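PDB 2QWW: transcriptional regulator, MarR family from Listeria monocytogenes str. 4b, which probably binds DNA as a dimer and represses or otherwise regulates transcription, in the manner of MarR-family winged-helix proteins. Local coordinates for residues Gly38-Ile50 / Ala72-Val85. Sequence-based numbering, arbitrary orientation.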
loop_
_atom_site.group_PDB
_atom_site.type_symbol
_atom_site.label_atom_id
_atom_site.label_comp_id
_atom_site.label_asym_id
_atom_site.label_seq_id
_atom_site.Cartn_x
_atom_site.Cartn_y
_atom_site.Cartn_z
ATOM N N GLY A 38 8.941 -14.400 10.053
ATOM C CA GLY A 38 8.125 -15.616 10.049
ATOM C C GLY A 38 6.648 -15.402 9.736
ATOM O O GLY A 38 5.872 -16.334 9.823
ATOM N N LEU A 39 6.271 -14.184 9.340
ATOM C CA LEU A 39 4.875 -13.829 9.155
ATOM C C LEU A 39 4.563 -13.345 7.775
ATOM O O LEU A 39 5.442 -12.900 7.058
ATOM C CB LEU A 39 4.529 -12.720 10.125
ATOM C CG LEU A 39 4.782 -12.993 11.612
ATOM C CD1 LEU A 39 4.608 -11.734 12.408
ATOM C CD2 LEU A 39 3.863 -14.063 12.114
ATOM N N THR A 40 3.285 -13.429 7.422
ATOM C CA THR A 40 2.801 -12.926 6.170
ATOM C C THR A 40 2.530 -11.443 6.383
ATOM O O THR A 40 2.440 -10.967 7.520
ATOM C CB THR A 40 1.491 -13.576 5.779
ATOM O OG1 THR A 40 0.486 -13.215 6.735
ATOM C CG2 THR A 40 1.629 -15.107 5.727
ATOM N N ILE A 41 2.425 -10.725 5.281
ATOM C CA ILE A 41 2.121 -9.293 5.275
ATOM C C ILE A 41 0.782 -8.989 5.943
ATOM O O ILE A 41 0.636 -7.962 6.596
ATOM C CB ILE A 41 2.173 -8.763 3.802
ATOM C CG1 ILE A 41 3.623 -8.648 3.347
ATOM C CG2 ILE A 41 1.456 -7.423 3.617
ATOM C CD1 ILE A 41 4.469 -7.626 4.101
ATOM N N GLN A 42 -0.175 -9.896 5.791
ATOM C CA GLN A 42 -1.501 -9.772 6.393
ATOM C C GLN A 42 -1.400 -10.000 7.916
ATOM O O GLN A 42 -2.019 -9.283 8.700
ATOM C CB GLN A 42 -2.497 -10.756 5.763
ATOM C CG GLN A 42 -2.518 -10.779 4.229
ATOM C CD GLN A 42 -1.548 -11.794 3.584
ATOM O OE1 GLN A 42 -0.658 -11.413 2.825
ATOM N NE2 GLN A 42 -1.721 -13.082 3.899
ATOM N N GLN A 43 -0.628 -10.998 8.327
ATOM C CA GLN A 43 -0.360 -11.238 9.752
ATOM C C GLN A 43 0.282 -10.034 10.426
ATOM O O GLN A 43 -0.055 -9.703 11.557
ATOM C CB GLN A 43 0.533 -12.452 9.964
ATOM C CG GLN A 43 -0.187 -13.797 9.912
ATOM C CD GLN A 43 0.773 -14.951 10.135
ATOM O OE1 GLN A 43 1.788 -15.040 9.464
ATOM N NE2 GLN A 43 0.455 -15.833 11.065
ATOM N N LEU A 44 1.233 -9.402 9.751
ATOM C CA LEU A 44 1.866 -8.182 10.263
ATOM C C LEU A 44 0.929 -6.995 10.253
ATOM O O LEU A 44 0.972 -6.194 11.159
ATOM C CB LEU A 44 3.105 -7.832 9.460
ATOM C CG LEU A 44 4.286 -8.739 9.699
ATOM C CD1 LEU A 44 5.316 -8.491 8.634
ATOM C CD2 LEU A 44 4.851 -8.515 11.101
ATOM N N ALA A 45 0.077 -6.880 9.243
ATOM C CA ALA A 45 -0.893 -5.793 9.218
ATOM C C ALA A 45 -1.778 -5.868 10.464
ATOM O O ALA A 45 -2.036 -4.856 11.123
ATOM C CB ALA A 45 -1.732 -5.864 7.965
HETATM N N MSE A 46 -2.221 -7.080 10.794
HETATM C CA MSE A 46 -3.044 -7.337 11.987
HETATM C C MSE A 46 -2.292 -6.979 13.256
HETATM O O MSE A 46 -2.825 -6.290 14.126
HETATM C CB MSE A 46 -3.455 -8.808 12.009
HETATM C CG MSE A 46 -4.295 -9.276 13.219
HETATM SE SE MSE A 46 -5.188 -11.055 12.985
HETATM C CE MSE A 46 -6.282 -10.634 11.528
ATOM N N ILE A 47 -1.052 -7.453 13.349
ATOM C CA ILE A 47 -0.190 -7.197 14.503
ATOM C C ILE A 47 -0.062 -5.704 14.734
ATOM O O ILE A 47 -0.173 -5.243 15.857
ATOM C CB ILE A 47 1.229 -7.774 14.304
ATOM C CG1 ILE A 47 1.207 -9.302 14.282
ATOM C CG2 ILE A 47 2.172 -7.317 15.420
ATOM C CD1 ILE A 47 1.076 -9.964 15.620
ATOM N N ASN A 48 0.139 -4.962 13.650
ATOM C CA ASN A 48 0.310 -3.520 13.699
ATOM C C ASN A 48 -0.949 -2.752 14.126
ATOM O O ASN A 48 -0.853 -1.784 14.884
ATOM C CB ASN A 48 0.871 -3.026 12.362
ATOM C CG ASN A 48 2.315 -3.516 12.117
ATOM O OD1 ASN A 48 3.105 -3.643 13.058
ATOM N ND2 ASN A 48 2.656 -3.781 10.848
ATOM N N VAL A 49 -2.109 -3.198 13.667
ATOM C CA VAL A 49 -3.375 -2.629 14.099
ATOM C C VAL A 49 -3.549 -2.878 15.591
ATOM O O VAL A 49 -3.894 -1.976 16.335
ATOM C CB VAL A 49 -4.562 -3.255 13.371
ATOM C CG1 VAL A 49 -5.878 -2.860 14.025
ATOM C CG2 VAL A 49 -4.565 -2.873 11.869
ATOM N N ILE A 50 -3.280 -4.099 16.036
ATOM C CA ILE A 50 -3.459 -4.447 17.454
ATOM C C ILE A 50 -2.492 -3.667 18.350
ATOM O O ILE A 50 -2.791 -3.377 19.522
ATOM C CB ILE A 50 -3.333 -5.986 17.683
ATOM C CG1 ILE A 50 -4.423 -6.738 16.923
ATOM C CG2 ILE A 50 -3.466 -6.336 19.141
ATOM C CD1 ILE A 50 -4.272 -8.262 16.959
ATOM N N ALA A 72 -10.240 -13.436 9.288
ATOM C CA ALA A 72 -9.798 -12.683 10.468
ATOM C C ALA A 72 -9.774 -13.571 11.700
ATOM O O ALA A 72 -8.851 -13.498 12.501
ATOM C CB ALA A 72 -10.712 -11.498 10.713
ATOM N N ALA A 73 -10.799 -14.403 11.839
ATOM C CA ALA A 73 -10.913 -15.324 12.955
ATOM C C ALA A 73 -9.856 -16.433 12.888
ATOM O O ALA A 73 -9.340 -16.855 13.919
ATOM C CB ALA A 73 -12.315 -15.906 13.010
ATOM N N ALA A 74 -9.531 -16.897 11.682
ATOM C CA ALA A 74 -8.480 -17.910 11.504
ATOM C C ALA A 74 -7.106 -17.293 11.809
ATOM O O ALA A 74 -6.304 -17.858 12.555
ATOM C CB ALA A 74 -8.508 -18.460 10.095
ATOM N N ASN A 75 -6.856 -16.130 11.215
ATOM C CA ASN A 75 -5.635 -15.378 11.435
ATOM C C ASN A 75 -5.405 -15.015 12.894
ATOM O O ASN A 75 -4.274 -15.048 13.360
ATOM C CB ASN A 75 -5.642 -14.093 10.630
ATOM C CG ASN A 75 -5.410 -14.318 9.160
ATOM O OD1 ASN A 75 -5.755 -15.360 8.606
ATOM N ND2 ASN A 75 -4.815 -13.324 8.513
ATOM N N VAL A 76 -6.474 -14.642 13.600
ATOM C CA VAL A 76 -6.400 -14.324 15.026
ATOM C C VAL A 76 -6.023 -15.554 15.824
ATOM O O VAL A 76 -5.180 -15.463 16.701
ATOM C CB VAL A 76 -7.726 -13.753 15.570
ATOM C CG1 VAL A 76 -7.787 -13.811 17.096
ATOM C CG2 VAL A 76 -7.926 -12.346 15.109
ATOM N N ASP A 77 -6.644 -16.700 15.553
ATOM C CA ASP A 77 -6.292 -17.903 16.308
ATOM C C ASP A 77 -4.826 -18.292 16.044
ATOM O O ASP A 77 -4.132 -18.737 16.947
ATOM C CB ASP A 77 -7.245 -19.070 16.019
ATOM C CG ASP A 77 -7.384 -20.010 17.217
ATOM O OD1 ASP A 77 -6.386 -20.241 17.939
ATOM O OD2 ASP A 77 -8.506 -20.515 17.456
ATOM N N GLY A 78 -4.361 -18.070 14.816
ATOM C CA GLY A 78 -2.964 -18.304 14.457
ATOM C C GLY A 78 -2.002 -17.432 15.260
ATOM O O GLY A 78 -1.011 -17.925 15.786
ATOM N N LEU A 79 -2.296 -16.139 15.368
ATOM C CA LEU A 79 -1.461 -15.241 16.150
ATOM C C LEU A 79 -1.508 -15.566 17.611
ATOM O O LEU A 79 -0.557 -15.278 18.309
ATOM C CB LEU A 79 -1.838 -13.784 15.951
ATOM C CG LEU A 79 -1.681 -13.202 14.554
ATOM C CD1 LEU A 79 -2.078 -11.753 14.611
ATOM C CD2 LEU A 79 -0.263 -13.353 14.054
ATOM N N ILE A 80 -2.612 -16.139 18.090
ATOM C CA ILE A 80 -2.681 -16.615 19.487
ATOM C C ILE A 80 -1.843 -17.896 19.649
ATOM O O ILE A 80 -1.152 -18.076 20.679
ATOM C CB ILE A 80 -4.137 -16.895 19.941
ATOM C CG1 ILE A 80 -4.914 -15.588 20.048
ATOM C CG2 ILE A 80 -4.160 -17.581 21.311
ATOM C CD1 ILE A 80 -6.387 -15.761 20.203
ATOM N N SER A 81 -1.907 -18.793 18.658
ATOM C CA SER A 81 -1.102 -20.033 18.700
ATOM C C SER A 81 0.386 -19.700 18.792
ATOM O O SER A 81 1.103 -20.324 19.564
ATOM C CB SER A 81 -1.336 -20.942 17.487
ATOM O OG SER A 81 -2.693 -21.334 17.365
ATOM N N LEU A 82 0.827 -18.699 18.033
ATOM C CA LEU A 82 2.229 -18.251 18.026
ATOM C C LEU A 82 2.660 -17.381 19.216
ATOM O O LEU A 82 3.795 -16.906 19.246
ATOM C CB LEU A 82 2.507 -17.466 16.746
ATOM C CG LEU A 82 2.359 -18.247 15.442
ATOM C CD1 LEU A 82 2.552 -17.311 14.291
ATOM C CD2 LEU A 82 3.363 -19.406 15.392
ATOM N N GLY A 83 1.754 -17.145 20.172
ATOM C CA GLY A 83 2.040 -16.334 21.360
ATOM C C GLY A 83 2.180 -14.843 21.120
ATOM O O GLY A 83 2.653 -14.125 21.981
ATOM N N LEU A 84 1.721 -14.351 19.978
ATOM C CA LEU A 84 1.883 -12.949 19.649
ATOM C C LEU A 84 0.751 -12.038 20.129
ATOM O O LEU A 84 0.929 -10.829 20.216
ATOM C CB LEU A 84 2.079 -12.812 18.148
ATOM C CG LEU A 84 3.211 -13.689 17.597
ATOM C CD1 LEU A 84 3.291 -13.464 16.140
ATOM C CD2 LEU A 84 4.541 -13.387 18.280
ATOM N N VAL A 85 -0.420 -12.591 20.399
ATOM C CA VAL A 85 -1.535 -11.792 20.891
ATOM C C VAL A 85 -2.114 -12.517 22.059
ATOM O O VAL A 85 -2.007 -13.738 22.137
ATOM C CB VAL A 85 -2.662 -11.570 19.854
ATOM C CG1 VAL A 85 -2.110 -11.032 18.555
ATOM C CG2 VAL A 85 -3.433 -12.823 19.596
HETATM O O HOH W 1 -2.191 -15.940 12.147
#
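M46 meets L79 through a side chain that leaves with CG anti to the backbone N (chi1 178°) and stays extended through chi2, which carries its selenium to the helix of 72-81; the bend at chi3 (-62°) then turns CE toward N75. L79, its CG beside its own backbone N, answers with CD1, 3.6 Å from M46 SE. The selenomethionine is a knob in a hole made by A72, N75, V76 and L79: M46 SE lies 3.7 Å from V76 CG2, and M46 CE is 3.6 Å from N75 CB. Next in sequence, I47 CD1 rests against both L79 CD1 (3.8 Å) and L84 CB, while one turn on from M46, I50 CD1 reaches V85 CG1 where the chain enters the wing strand. L103 of the neighbouring strand touches I47, I50 and V85 as well. At the other end L39 and L84 point at each other tip to tip. The Q43 amide has two jobs. Its OE1 takes the N-H of T40 on an in-plane lone pair, half of a capping box completed by Q43 N to T40 OG1. Its NE2 passes alongside L79 CD2 and gives a hydrogen bond to a water, which donates in turn to N75 O at 2.6 Å. The probable recognition helix, crossing at -78°, is thus held mainly by shape-fitted apolar packing without direct polar bonds between the segments, the bridging water supplying a polar tie at the edge.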